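Local coordinates for protein SusD homolog (Bacteroides thetaiotaomicron VPI-5482, PDB 3IHV) that probably binds glycans at the outer membrane, as a SusD-family protein of a gut bacterium, and hands them on for uptake, at residues Q79-L84 with R133-V138; A422-R427 with C440-G445. All blocks are in the same frame, centred on the assembly; numbering follows the deposited sequence.

How the contacts relate
The two contacts lie on opposite sides of the chain's centre, with their centres about 36 Å apart and their nearest atoms about 18 Å apart. Contact 1 comes first along the chain and joins helix 75-101 to the C-terminal end of helix 107-135, in the N-terminal part of this helix-rich protein. It closes before contact 2 opens in the C-terminal part, where helix 417-430 meets the loop leading to helix 448-463. The two share no helix or sheet: contact 1 is an aromatic junction between long helices, contact 2 a polar attachment of a loop to a helix, farther from the centre.

Contact 1. Residues Q79-L84 with R133-V138; sequences QTWAAL and RRFGNV. With EDO (1,2-ethanediol), chain I.
Trp81 drives the edge of its six-membered ring into the face of Phe135, a T-shaped stack with planes at 77° and centroids 5.0 Å apart. Trp81 CE3 stands over the centre of the phenyl ring, 3.7 Å from Phe135 CD1, while Phe135 CB lies in the indole plane at its rim. CG of Trp81 is anti to the backbone N (chi1 172°), beside the carbonyl carbon, and from there the six-membered ring reaches Phe135. Val138 CG1 adds an oblique contact, 3.8 Å from Trp81 CZ3. This aromatic centre is close-packed and buried; Leu84 is a looser neighbour, its CD1 4.5 Å from Phe135 CE2 at the ring edge. At the pyrrole side Trp81 NE1 gives a weak hydrogen bond of 3.1 Å to O2 of a 1,2-ethanediol, an oxygen near the indole plane; the molecule is probably from the crystallisation liquor. Helix 107-135 ends at Phe135, and Gly136, with positive phi, turns the chain so that Val138 comes back against the indole. Leu131 of the same helix and Pro519 also touch Trp81, Phe516 packs on Phe135, and helix 34-38 meets Leu84 through Met36, placing the stack where the two long helices join the loops beside them.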
loop_
_atom_site.group_PDB
_atom_site.type_symbol
_atom_site.label_atom_id
_atom_site.label_comp_id
_atom_site.label_asym_id
_atom_site.label_seq_id
_atom_site.Cartn_x
_atom_site.Cartn_y
_atom_site.Cartn_z
ATOM N N GLN A 79 9.327 -4.915 -14.688
ATOM C CA GLN A 79 10.086 -3.898 -13.970
ATOM C C GLN A 79 9.962 -4.006 -12.444
ATOM O O GLN A 79 10.936 -3.801 -11.716
ATOM C CB GLN A 79 9.650 -2.508 -14.435
ATOM C CG GLN A 79 10.095 -2.200 -15.871
ATOM C CD GLN A 79 9.491 -0.920 -16.432
ATOM O OE1 GLN A 79 8.471 -0.434 -15.962
ATOM N NE2 GLN A 79 10.136 -0.371 -17.462
ATOM N N THR A 80 8.758 -4.332 -11.966
ATOM C CA THR A 80 8.549 -4.496 -10.531
ATOM C C THR A 80 9.250 -5.759 -10.030
ATOM O O THR A 80 9.908 -5.731 -8.980
ATOM C CB THR A 80 7.081 -4.466 -10.164
ATOM O OG1 THR A 80 6.562 -3.160 -10.416
ATOM C CG2 THR A 80 6.887 -4.796 -8.702
ATOM N N TRP A 81 9.144 -6.846 -10.799
ATOM C CA TRP A 81 9.838 -8.080 -10.445
ATOM C C TRP A 81 11.332 -7.768 -10.281
ATOM O O TRP A 81 11.936 -8.119 -9.265
ATOM C CB TRP A 81 9.579 -9.146 -11.506
ATOM C CG TRP A 81 10.347 -10.416 -11.435
ATOM C CD1 TRP A 81 11.572 -10.679 -11.983
ATOM C CD2 TRP A 81 9.872 -11.651 -10.895
ATOM N NE1 TRP A 81 11.902 -12.009 -11.781
ATOM C CE2 TRP A 81 10.867 -12.626 -11.122
ATOM C CE3 TRP A 81 8.703 -12.023 -10.244
ATOM C CZ2 TRP A 81 10.724 -13.932 -10.710
ATOM C CZ3 TRP A 81 8.558 -13.347 -9.828
ATOM C CH2 TRP A 81 9.559 -14.275 -10.078
ATOM N N ALA A 82 11.911 -7.086 -11.271
ATOM C CA ALA A 82 13.325 -6.717 -11.243
ATOM C C ALA A 82 13.650 -5.782 -10.083
ATOM O O ALA A 82 14.671 -5.940 -9.437
ATOM C CB ALA A 82 13.754 -6.087 -12.600
ATOM N N ALA A 83 12.801 -4.813 -9.808
ATOM C CA ALA A 83 13.069 -3.865 -8.728
ATOM C C ALA A 83 13.053 -4.543 -7.360
ATOM O O ALA A 83 13.899 -4.264 -6.486
ATOM C CB ALA A 83 12.061 -2.672 -8.762
ATOM N N LEU A 84 12.106 -5.456 -7.141
ATOM C CA LEU A 84 12.056 -6.186 -5.868
ATOM C C LEU A 84 13.326 -6.972 -5.690
ATOM O O LEU A 84 13.937 -6.970 -4.606
ATOM C CB LEU A 84 10.806 -7.098 -5.818
ATOM C CG LEU A 84 9.493 -6.307 -5.615
ATOM C CD1 LEU A 84 8.176 -7.100 -6.019
ATOM C CD2 LEU A 84 9.399 -5.798 -4.117
ATOM N N ARG A 133 3.124 -12.401 -2.427
ATOM C CA ARG A 133 1.694 -12.193 -2.500
ATOM C C ARG A 133 1.270 -11.824 -3.924
ATOM O O ARG A 133 0.149 -12.158 -4.335
ATOM C CB ARG A 133 1.178 -11.158 -1.472
ATOM C CG ARG A 133 1.505 -9.704 -1.780
ATOM C CD ARG A 133 1.156 -8.867 -0.574
ATOM N NE ARG A 133 1.375 -7.457 -0.795
ATOM C CZ ARG A 133 0.705 -6.495 -0.189
ATOM N NH1 ARG A 133 -0.293 -6.774 0.617
ATOM N NH2 ARG A 133 0.998 -5.244 -0.440
ATOM N N ARG A 134 2.114 -11.123 -4.678
ATOM C CA ARG A 134 1.747 -10.683 -6.014
ATOM C C ARG A 134 2.042 -11.681 -7.126
ATOM O O ARG A 134 1.313 -11.728 -8.127
ATOM C CB ARG A 134 2.386 -9.310 -6.332
ATOM C CG ARG A 134 1.908 -8.229 -5.381
ATOM C CD ARG A 134 2.508 -6.861 -5.670
ATOM N NE ARG A 134 1.904 -5.867 -4.817
ATOM C CZ ARG A 134 0.752 -5.231 -5.057
ATOM N NH1 ARG A 134 0.023 -5.443 -6.155
ATOM N NH2 ARG A 134 0.314 -4.367 -4.147
ATOM N N PHE A 135 3.124 -12.455 -6.957
ATOM C CA PHE A 135 3.590 -13.403 -7.946
ATOM C C PHE A 135 3.435 -14.856 -7.560
ATOM O O PHE A 135 3.599 -15.720 -8.409
ATOM C CB PHE A 135 5.033 -13.103 -8.335
ATOM C CG PHE A 135 5.231 -11.768 -9.030
ATOM C CD1 PHE A 135 5.050 -11.654 -10.410
ATOM C CD2 PHE A 135 5.602 -10.634 -8.327
ATOM C CE1 PHE A 135 5.246 -10.437 -11.085
ATOM C CE2 PHE A 135 5.811 -9.428 -9.002
ATOM C CZ PHE A 135 5.628 -9.334 -10.367
ATOM N N GLY A 136 3.234 -15.125 -6.274
ATOM C CA GLY A 136 2.924 -16.494 -5.834
ATOM C C GLY A 136 4.035 -17.510 -5.742
ATOM O O GLY A 136 4.184 -18.179 -4.725
ATOM N N ASN A 137 4.785 -17.672 -6.827
ATOM C CA ASN A 137 5.803 -18.699 -6.988
ATOM C C ASN A 137 7.110 -18.031 -7.402
ATOM O O ASN A 137 7.358 -17.810 -8.587
ATOM C CB ASN A 137 5.279 -19.630 -8.059
ATOM C CG ASN A 137 4.002 -20.283 -7.623
ATOM O OD1 ASN A 137 4.042 -21.128 -6.741
ATOM N ND2 ASN A 137 2.850 -19.836 -8.156
ATOM N N VAL A 138 7.942 -17.760 -6.397
ATOM C CA VAL A 138 9.089 -16.912 -6.606
ATOM C C VAL A 138 10.370 -17.616 -6.133
ATOM O O VAL A 138 10.332 -18.663 -5.459
ATOM C CB VAL A 138 8.872 -15.542 -5.922
ATOM C CG1 VAL A 138 7.523 -14.819 -6.472
ATOM C CG2 VAL A 138 8.955 -15.650 -4.393
HETATM C C1 EDO I . 15.713 -13.799 -10.733
HETATM O O1 EDO I . 15.792 -12.399 -10.894
HETATM C C2 EDO I . 14.279 -14.219 -10.715
HETATM O O2 EDO I . 13.817 -14.467 -12.053
#

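Contact 2. Residues A422-R427 with C440-G445; sequences AINAVR and CDLPQG
Arg427 and Asn424, one helical turn apart, hold the backbone of Cys440-Leu442 against helix 417-430. Arg427 NE donates to Cys440 O at 2.8 Å, nearly in line with the carbonyl bond (C=O...N 172°) and close to the guanidinium plane; NH2 adds a weak second bond to the same oxygen. The arginine chain bends at chi2 and again at chi3, folding CD against Leu442 CD1 at 3.3 Å and bringing NE round to the carbonyl. NH1 forms a salt bridge with Glu458 of helix 448-463, and NH2 also makes a weak bond with Tyr431. An alanine in place of Arg427 would probably leave Cys440 O and Glu458 without these partners and open a gap beside Leu442 CD1. The segment 440-445 belongs to the irregular connection between helices 417-430 and 448-463 and folds back along the first of them; a helix pair with its connecting loop is consistent with the helix-rich, TPR-related fold of SusD proteins. Asn424 OD1 takes the N-H of Leu442 at 2.8 Å, the donor tilted from the carbonyl plane of the Asn424 side chain. That side-chain amide stacks on the carboxylate of Asp441, planes 18° apart, while Asp441 OD1 pairs with Arg428 in a salt bridge. A water links three further polar groups: it donates to Leu442 O at 2.6 Å, accepts from Gln444 NE2 at 2.8 Å, and accepts weakly from Asn424 ND2. Leu442 also supplies the apolar part, crossing Ile423 at about a right angle with its CD2 3.7 Å from Ile423 CD1; Ala454 and Phe451 of helix 448-463 touch Leu442 and Ile423 respectively.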
loop_
_atom_site.group_PDB
_atom_site.type_symbol
_atom_site.label_atom_id
_atom_site.label_comp_id
_atom_site.label_asym_id
_atom_site.label_seq_id
_atom_site.Cartn_x
_atom_site.Cartn_y
_atom_site.Cartn_z
ATOM N N ALA A 422 -10.560 -3.081 19.264
ATOM C CA ALA A 422 -9.646 -2.694 18.183
ATOM C C ALA A 422 -10.421 -2.049 17.046
ATOM O O ALA A 422 -10.086 -0.921 16.616
ATOM C CB ALA A 422 -8.846 -3.906 17.684
ATOM N N ILE A 423 -11.482 -2.713 16.596
ATOM C CA ILE A 423 -12.325 -2.154 15.508
ATOM C C ILE A 423 -13.069 -0.864 15.954
ATOM O O ILE A 423 -13.118 0.118 15.203
ATOM C CB ILE A 423 -13.267 -3.183 14.823
ATOM C CG1 ILE A 423 -13.888 -2.515 13.572
ATOM C CG2 ILE A 423 -14.335 -3.739 15.770
ATOM C CD1 ILE A 423 -14.380 -3.468 12.505
ATOM N N ASN A 424 -13.562 -0.834 17.180
ATOM C CA ASN A 424 -14.270 0.373 17.688
ATOM C C ASN A 424 -13.335 1.565 17.875
ATOM O O ASN A 424 -13.762 2.702 17.672
ATOM C CB ASN A 424 -15.117 0.051 18.902
ATOM C CG ASN A 424 -16.371 -0.724 18.539
ATOM O OD1 ASN A 424 -16.835 -0.653 17.392
ATOM N ND2 ASN A 424 -16.903 -1.478 19.492
ATOM N N ALA A 425 -12.043 1.327 18.131
ATOM C CA ALA A 425 -11.095 2.456 18.219
ATOM C C ALA A 425 -11.024 3.130 16.872
ATOM O O ALA A 425 -11.043 4.379 16.771
ATOM C CB ALA A 425 -9.699 2.002 18.631
ATOM N N VAL A 426 -10.946 2.297 15.832
ATOM C CA VAL A 426 -10.906 2.795 14.471
ATOM C C VAL A 426 -12.218 3.525 14.072
ATOM O O VAL A 426 -12.168 4.626 13.506
ATOM C CB VAL A 426 -10.570 1.699 13.471
ATOM C CG1 VAL A 426 -10.703 2.227 12.039
ATOM C CG2 VAL A 426 -9.151 1.197 13.742
ATOM N N ARG A 427 -13.356 2.946 14.407
ATOM C CA ARG A 427 -14.654 3.568 14.106
ATOM C C ARG A 427 -14.818 4.912 14.849
ATOM O O ARG A 427 -15.298 5.901 14.286
ATOM C CB ARG A 427 -15.796 2.664 14.576
ATOM C CG ARG A 427 -15.853 1.237 14.051
ATOM C CD ARG A 427 -16.597 1.065 12.850
ATOM N NE ARG A 427 -17.971 1.599 12.935
ATOM C CZ ARG A 427 -18.633 2.008 11.856
ATOM N NH1 ARG A 427 -18.076 1.882 10.649
ATOM N NH2 ARG A 427 -19.833 2.559 11.972
ATOM N N CYS A 440 -21.485 5.202 16.574
ATOM C CA CYS A 440 -20.405 4.762 15.710
ATOM C C CYS A 440 -19.914 3.352 15.970
ATOM O O CYS A 440 -19.370 2.713 15.050
ATOM C CB CYS A 440 -19.184 5.705 15.810
ATOM S SG CYS A 440 -18.428 5.867 17.452
ATOM N N ASP A 441 -20.037 2.866 17.209
ATOM C CA ASP A 441 -19.502 1.530 17.533
ATOM C C ASP A 441 -20.190 0.416 16.789
ATOM O O ASP A 441 -21.386 0.499 16.546
ATOM C CB ASP A 441 -19.629 1.190 19.023
ATOM C CG ASP A 441 -18.637 1.914 19.897
ATOM O OD1 ASP A 441 -17.686 2.549 19.401
ATOM O OD2 ASP A 441 -18.799 1.837 21.132
ATOM N N LEU A 442 -19.435 -0.628 16.437
ATOM C CA LEU A 442 -20.043 -1.853 15.950
ATOM C C LEU A 442 -20.779 -2.403 17.140
ATOM O O LEU A 442 -20.195 -2.484 18.232
ATOM C CB LEU A 442 -19.061 -2.950 15.523
ATOM C CG LEU A 442 -18.427 -2.996 14.155
ATOM C CD1 LEU A 442 -17.528 -1.838 14.022
ATOM C CD2 LEU A 442 -17.631 -4.313 13.955
ATOM N N PRO A 443 -22.039 -2.822 16.946
ATOM C CA PRO A 443 -22.840 -3.372 17.998
ATOM C C PRO A 443 -22.361 -4.737 18.473
ATOM O O PRO A 443 -21.805 -5.468 17.701
ATOM C CB PRO A 443 -24.208 -3.546 17.339
ATOM C CG PRO A 443 -23.896 -3.817 15.963
ATOM C CD PRO A 443 -22.726 -2.920 15.638
ATOM N N GLN A 444 -22.548 -4.996 19.763
ATOM C CA GLN A 444 -22.376 -6.308 20.355
ATOM C C GLN A 444 -23.412 -7.208 19.712
ATOM O O GLN A 444 -24.419 -6.723 19.157
ATOM C CB GLN A 444 -22.638 -6.284 21.858
ATOM C CG GLN A 444 -21.642 -5.513 22.634
ATOM C CD GLN A 444 -20.249 -6.110 22.543
ATOM O OE1 GLN A 444 -20.027 -7.236 22.944
ATOM N NE2 GLN A 444 -19.320 -5.340 22.045
ATOM N N GLY A 445 -23.202 -8.517 19.832
ATOM C CA GLY A 445 -24.131 -9.479 19.271
ATOM C C GLY A 445 -23.771 -10.029 17.911
ATOM O O GLY A 445 -24.487 -10.894 17.383
HETATM O O HOH W 1 -19.607 -2.826 20.772
#